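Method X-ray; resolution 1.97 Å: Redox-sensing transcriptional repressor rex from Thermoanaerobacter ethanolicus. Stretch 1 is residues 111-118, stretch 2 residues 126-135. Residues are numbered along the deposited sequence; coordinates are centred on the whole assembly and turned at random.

Stretch 1 (111-118) NLKGIFDI
Stretch 2 (126-135) KIRDVEVMDV

What forms the apolar centre? Ile115, buried with chi1 m and chi2 t, lies among three branched side chains of the second stretch, where apolar carbons pack together and exclude water. Its CD1 reaches CG2 of Ile127 (m, t) at 3.6 Å, its CG1 meets CG1 of Val130 (chi1 t) at 3.7 Å, and its CG2 lies 4.0 Å from CG2 of Val132 (chi1 t). Ile115 and Val132 share one face of the sheet. The same Val130 CG1 also lies 3.7 Å from CA of Gly114, which is extended at phi/psi -178/155 and has no side chain. Leu112 (t, p) extends this apolar patch, CD2 to Val130 CG2 at 4.1 Å.

What occupies the other face? Phe116 (chi1 m, chi2 -94°) and Met133 (m, t, t) pair there, with Phe116 CE1 3.8 Å from Met133 CB. The polarizable sulfur, Met133 SD, stands 5.0 Å from the centroid of the aromatic Phe116 ring, obliquely at 45° to its normal. Beyond the strand, Val135 (chi1 p), its CB pointing sideways, sets CG2 4.1 Å from Phe116 CB.

How do the backbones align? Strand 111-117 runs parallel in register to strand 132-134, although their axes diverge by 51°. Ile115 pairs with Val132 (CA to CA 4.7 Å), Phe116 with Met133 (4.9 Å) and Asp117 with Asp134 (5.5 Å). Ile115 (-125/139), Phe116 (-125/143) and Met133 (-127/159) are extended; Val135 turns to -53/-26.

Which polar bonds join the backbones? In this parallel ladder the donor alternates between stretches, Ile115 and Asp117 each using both N and O. Ile115 N gives a weak bond to Glu131 O (3.3 Å), Met133 N donates to Ile115 O (2.7 Å), Asp117 N to Met133 O (3.0 Å), and Val135 N to Asp117 O (3.1 Å, nearly straight at 172°). A CA-H...O contact, Phe116 CA to Met133 O at 3.2 Å, supplements them. At the polar edge, the carboxylate of Asp117 (chi1 t) finds its hydrogen-bond partners outside both stretches.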

ATOM      1  N   ASN B 111     -17.308   8.279  -1.064  1.00 40.92           N
ATOM      2  CA  ASN B 111     -17.907   9.259  -1.938  1.00 41.48           C
ATOM      3  C   ASN B 111     -17.110  10.547  -2.002  1.00 39.73           C
ATOM      4  O   ASN B 111     -17.152  11.339  -1.067  1.00 37.21           O
ATOM      5  CB  ASN B 111     -19.352   9.488  -1.495  1.00 43.86           C
ATOM      6  CG  ASN B 111     -20.243   8.262  -1.757  1.00 50.19           C
ATOM      7  OD1 ASN B 111     -21.160   7.972  -0.992  1.00 59.81           O
ATOM      8  ND2 ASN B 111     -19.948   7.526  -2.822  1.00 53.29           N
ATOM      9  N   LEU B 112     -16.380  10.753  -3.091  1.00 36.65           N
ATOM     10  CA  LEU B 112     -15.521  11.919  -3.200  1.00 38.24           C
ATOM     11  C   LEU B 112     -16.336  13.214  -3.380  1.00 40.41           C
ATOM     12  O   LEU B 112     -17.009  13.336  -4.392  1.00 37.70           O
ATOM     13  CB  LEU B 112     -14.569  11.783  -4.402  1.00 40.40           C
ATOM     14  CG  LEU B 112     -13.574  12.943  -4.579  1.00 36.47           C
ATOM     15  CD1 LEU B 112     -12.552  13.013  -3.425  1.00 31.42           C
ATOM     16  CD2 LEU B 112     -12.789  12.771  -5.889  1.00 39.24           C
ATOM     17  N   LYS B 113     -16.205  14.181  -2.461  1.00 38.76           N
ATOM     18  CA  LYS B 113     -17.007  15.425  -2.469  1.00 39.66           C
ATOM     19  C   LYS B 113     -16.298  16.643  -3.008  1.00 38.06           C
ATOM     20  O   LYS B 113     -16.939  17.636  -3.312  1.00 38.51           O
ATOM     21  CB  LYS B 113     -17.516  15.752  -1.066  1.00 38.26           C
ATOM     22  CG  LYS B 113     -18.355  14.693  -0.488  1.00 41.90           C
ATOM     23  CD  LYS B 113     -19.557  14.418  -1.370  1.00 48.89           C
ATOM     24  CE  LYS B 113     -20.185  13.132  -0.928  1.00 53.02           C
ATOM     25  NZ  LYS B 113     -21.586  12.960  -1.400  1.00 60.70           N
ATOM     26  N   GLY B 114     -14.969  16.613  -3.092  1.00 36.76           N
ATOM     27  CA  GLY B 114     -14.234  17.794  -3.510  1.00 35.62           C
ATOM     28  C   GLY B 114     -12.757  17.471  -3.577  1.00 36.64           C
ATOM     29  O   GLY B 114     -12.288  16.521  -2.915  1.00 32.96           O
ATOM     30  N   ILE B 115     -12.059  18.245  -4.400  1.00 34.62           N
ATOM     31  CA  ILE B 115     -10.630  18.198  -4.553  1.00 35.41           C
ATOM     32  C   ILE B 115     -10.092  19.600  -4.317  1.00 35.12           C
ATOM     33  O   ILE B 115     -10.697  20.590  -4.735  1.00 38.47           O
ATOM     34  CB  ILE B 115     -10.235  17.696  -5.986  1.00 37.51           C
ATOM     35  CG1 ILE B 115     -10.719  16.281  -6.266  1.00 41.62           C
ATOM     36  CG2 ILE B 115      -8.731  17.864  -6.303  1.00 37.56           C
ATOM     37  CD1 ILE B 115     -10.454  15.938  -7.757  1.00 44.73           C
ATOM     38  N   PHE B 116      -8.986  19.697  -3.615  1.00 33.50           N
ATOM     39  CA  PHE B 116      -8.440  20.969  -3.163  1.00 34.85           C
ATOM     40  C   PHE B 116      -6.993  21.120  -3.620  1.00 38.18           C
ATOM     41  O   PHE B 116      -6.202  20.150  -3.654  1.00 37.24           O
ATOM     42  CB  PHE B 116      -8.585  21.078  -1.646  1.00 33.82           C
ATOM     43  CG  PHE B 116     -10.031  21.102  -1.218  1.00 32.92           C
ATOM     44  CD1 PHE B 116     -10.695  22.329  -1.033  1.00 33.88           C
ATOM     45  CD2 PHE B 116     -10.762  19.914  -1.135  1.00 30.18           C
ATOM     46  CE1 PHE B 116     -12.050  22.378  -0.729  1.00 33.17           C
ATOM     47  CE2 PHE B 116     -12.088  19.936  -0.831  1.00 29.47           C
ATOM     48  CZ  PHE B 116     -12.751  21.187  -0.611  1.00 32.79           C
ATOM     49  N   ASP B 117      -6.661  22.358  -3.982  1.00 37.82           N
ATOM     50  CA  ASP B 117      -5.312  22.645  -4.437  1.00 42.75           C
ATOM     51  C   ASP B 117      -4.928  24.103  -4.178  1.00 43.54           C
ATOM     52  O   ASP B 117      -5.796  24.957  -3.880  1.00 43.43           O
ATOM     53  CB  ASP B 117      -5.167  22.266  -5.921  1.00 41.41           C
ATOM     54  CG  ASP B 117      -3.715  22.123  -6.341  1.00 45.41           C
ATOM     55  OD1 ASP B 117      -3.159  20.999  -6.232  1.00 42.81           O
ATOM     56  OD2 ASP B 117      -3.156  23.182  -6.755  1.00 49.35           O
ATOM     57  N   ILE B 118      -3.626  24.354  -4.168  1.00 45.54           N
ATOM     58  CA  ILE B 118      -3.116  25.672  -3.821  1.00 48.47           C
ATOM     59  C   ILE B 118      -2.987  26.581  -5.055  1.00 51.30           C
ATOM     60  O   ILE B 118      -2.810  27.795  -4.935  1.00 51.31           O
ATOM     61  CB  ILE B 118      -1.762  25.491  -3.067  1.00 50.46           C
ATOM     62  CG1 ILE B 118      -1.287  26.744  -2.342  1.00 55.56           C
ATOM     63  CG2 ILE B 118      -0.637  24.954  -3.972  1.00 52.10           C
ATOM     64  CD1 ILE B 118       0.264  26.831  -2.353  1.00 63.91           C
ATOM     65  N   LYS B 126     -12.719  20.421 -13.417  1.00 63.53           N
ATOM     66  CA  LYS B 126     -13.393  19.237 -12.938  1.00 63.97           C
ATOM     67  C   LYS B 126     -12.506  18.017 -13.107  1.00 64.30           C
ATOM     68  O   LYS B 126     -11.678  17.945 -14.005  1.00 67.23           O
ATOM     69  CB  LYS B 126     -14.702  18.997 -13.699  1.00 64.53           C
ATOM     70  CG  LYS B 126     -15.672  20.181 -13.697  1.00 68.66           C
ATOM     71  CD  LYS B 126     -16.268  20.481 -12.327  1.00 70.26           C
ATOM     72  CE  LYS B 126     -17.328  21.583 -12.415  1.00 76.67           C
ATOM     73  NZ  LYS B 126     -18.664  21.097 -12.875  1.00 77.08           N
ATOM     74  N   ILE B 127     -12.747  17.019 -12.279  1.00 63.24           N
ATOM     75  CA  ILE B 127     -12.059  15.757 -12.351  1.00 63.64           C
ATOM     76  C   ILE B 127     -13.134  14.782 -11.956  1.00 65.45           C
ATOM     77  O   ILE B 127     -13.687  14.872 -10.849  1.00 65.80           O
ATOM     78  CB  ILE B 127     -10.889  15.708 -11.341  1.00 62.24           C
ATOM     79  CG1 ILE B 127      -9.718  16.531 -11.879  1.00 64.00           C
ATOM     80  CG2 ILE B 127     -10.507  14.226 -10.930  1.00 59.55           C
ATOM     81  CD1 ILE B 127      -8.495  16.540 -10.967  1.00 63.66           C
ATOM     82  N   ARG B 128     -13.519  13.897 -12.872  1.00 68.35           N
ATOM     83  CA  ARG B 128     -14.412  12.837 -12.452  1.00 68.85           C
ATOM     84  C   ARG B 128     -15.715  13.547 -12.080  1.00 69.15           C
ATOM     85  O   ARG B 128     -16.500  13.080 -11.240  1.00 69.87           O
ATOM     86  CB  ARG B 128     -13.744  12.131 -11.258  1.00 68.11           C
ATOM     87  CG  ARG B 128     -14.543  11.098 -10.521  1.00 70.43           C
ATOM     88  CD  ARG B 128     -14.023   9.714 -10.873  1.00 76.27           C
ATOM     89  NE  ARG B 128     -14.883   9.030 -11.834  1.00 81.57           N
ATOM     90  CZ  ARG B 128     -16.123   8.616 -11.573  1.00 84.91           C
ATOM     91  NH1 ARG B 128     -16.681   8.834 -10.379  1.00 84.48           N
ATOM     92  NH2 ARG B 128     -16.813   7.986 -12.513  1.00 84.92           N
ATOM     93  N   ASP B 129     -15.951  14.682 -12.740  1.00 69.22           N
ATOM     94  CA  ASP B 129     -17.058  15.563 -12.376  1.00 68.57           C
ATOM     95  C   ASP B 129     -16.987  16.011 -10.918  1.00 64.78           C
ATOM     96  O   ASP B 129     -17.957  15.912 -10.174  1.00 65.03           O
ATOM     97  CB  ASP B 129     -18.403  14.876 -12.652  1.00 71.05           C
ATOM     98  CG  ASP B 129     -19.252  15.642 -13.655  1.00 77.16           C
ATOM     99  OD1 ASP B 129     -19.221  16.900 -13.622  1.00 80.55           O
ATOM    100  OD2 ASP B 129     -19.960  14.989 -14.466  1.00 83.96           O
ATOM    101  N   VAL B 130     -15.817  16.477 -10.504  1.00 60.74           N
ATOM    102  CA  VAL B 130     -15.612  16.934  -9.129  1.00 54.85           C
ATOM    103  C   VAL B 130     -14.809  18.215  -9.267  1.00 52.80           C
ATOM    104  O   VAL B 130     -13.771  18.257  -9.952  1.00 52.76           O
ATOM    105  CB  VAL B 130     -14.836  15.862  -8.300  1.00 53.82           C
ATOM    106  CG1 VAL B 130     -14.397  16.420  -6.973  1.00 49.80           C
ATOM    107  CG2 VAL B 130     -15.699  14.649  -8.083  1.00 53.38           C
ATOM    108  N   GLU B 131     -15.308  19.278  -8.677  1.00 49.20           N
ATOM    109  CA  GLU B 131     -14.637  20.563  -8.804  1.00 49.44           C
ATOM    110  C   GLU B 131     -13.357  20.637  -7.994  1.00 46.88           C
ATOM    111  O   GLU B 131     -13.251  20.095  -6.865  1.00 47.27           O
ATOM    112  CB  GLU B 131     -15.555  21.689  -8.371  1.00 50.67           C
ATOM    113  CG  GLU B 131     -15.332  22.961  -9.184  1.00 57.60           C
ATOM    114  CD  GLU B 131     -15.845  24.205  -8.453  1.00 65.91           C
ATOM    115  OE1 GLU B 131     -15.198  25.266  -8.612  1.00 68.85           O
ATOM    116  OE2 GLU B 131     -16.849  24.113  -7.684  1.00 67.28           O
ATOM    117  N   VAL B 132     -12.337  21.210  -8.597  1.00 43.62           N
ATOM    118  CA  VAL B 132     -11.156  21.549  -7.848  1.00 41.80           C
ATOM    119  C   VAL B 132     -11.426  22.860  -7.181  1.00 42.21           C
ATOM    120  O   VAL B 132     -11.827  23.831  -7.876  1.00 43.10           O
ATOM    121  CB  VAL B 132      -9.897  21.622  -8.776  1.00 41.32           C
ATOM    122  CG1 VAL B 132      -8.663  22.167  -7.987  1.00 41.99           C
ATOM    123  CG2 VAL B 132      -9.622  20.235  -9.369  1.00 40.74           C
ATOM    124  N   MET B 133     -11.150  22.968  -5.883  1.00 40.24           N
ATOM    125  CA  MET B 133     -11.422  24.236  -5.176  1.00 40.42           C
ATOM    126  C   MET B 133     -10.165  24.696  -4.451  1.00 41.86           C
ATOM    127  O   MET B 133      -9.285  23.880  -4.202  1.00 38.47           O
ATOM    128  CB  MET B 133     -12.546  24.041  -4.165  1.00 40.10           C
ATOM    129  CG  MET B 133     -13.899  23.790  -4.796  1.00 41.95           C
ATOM    130  SD  MET B 133     -15.079  23.145  -3.581  1.00 47.10           S
ATOM    131  CE  MET B 133     -16.531  22.944  -4.601  1.00 48.46           C
ATOM    132  N   ASP B 134     -10.066  25.993  -4.112  1.00 41.12           N
ATOM    133  CA  ASP B 134      -8.960  26.544  -3.316  1.00 42.23           C
ATOM    134  C   ASP B 134      -8.948  25.882  -1.934  1.00 40.04           C
ATOM    135  O   ASP B 134      -9.952  25.876  -1.236  1.00 39.24           O
ATOM    136  CB  ASP B 134      -9.149  28.067  -3.145  1.00 43.74           C
ATOM    137  CG  ASP B 134      -8.016  28.767  -2.392  1.00 49.37           C
ATOM    138  OD1 ASP B 134      -7.026  28.167  -1.913  1.00 47.14           O
ATOM    139  OD2 ASP B 134      -8.124  30.014  -2.294  1.00 54.61           O
ATOM    140  N   VAL B 135      -7.807  25.286  -1.610  1.00 38.49           N
ATOM    141  CA  VAL B 135      -7.508  24.689  -0.326  1.00 39.14           C
ATOM    142  C   VAL B 135      -7.770  25.710   0.805  1.00 39.23           C
ATOM    143  O   VAL B 135      -8.031  25.321   1.918  1.00 37.80           O
ATOM    144  CB  VAL B 135      -6.065  24.127  -0.310  1.00 37.78           C
ATOM    145  CG1 VAL B 135      -5.041  25.231  -0.055  1.00 41.97           C
ATOM    146  CG2 VAL B 135      -5.908  23.006   0.803  1.00 41.17           C
TER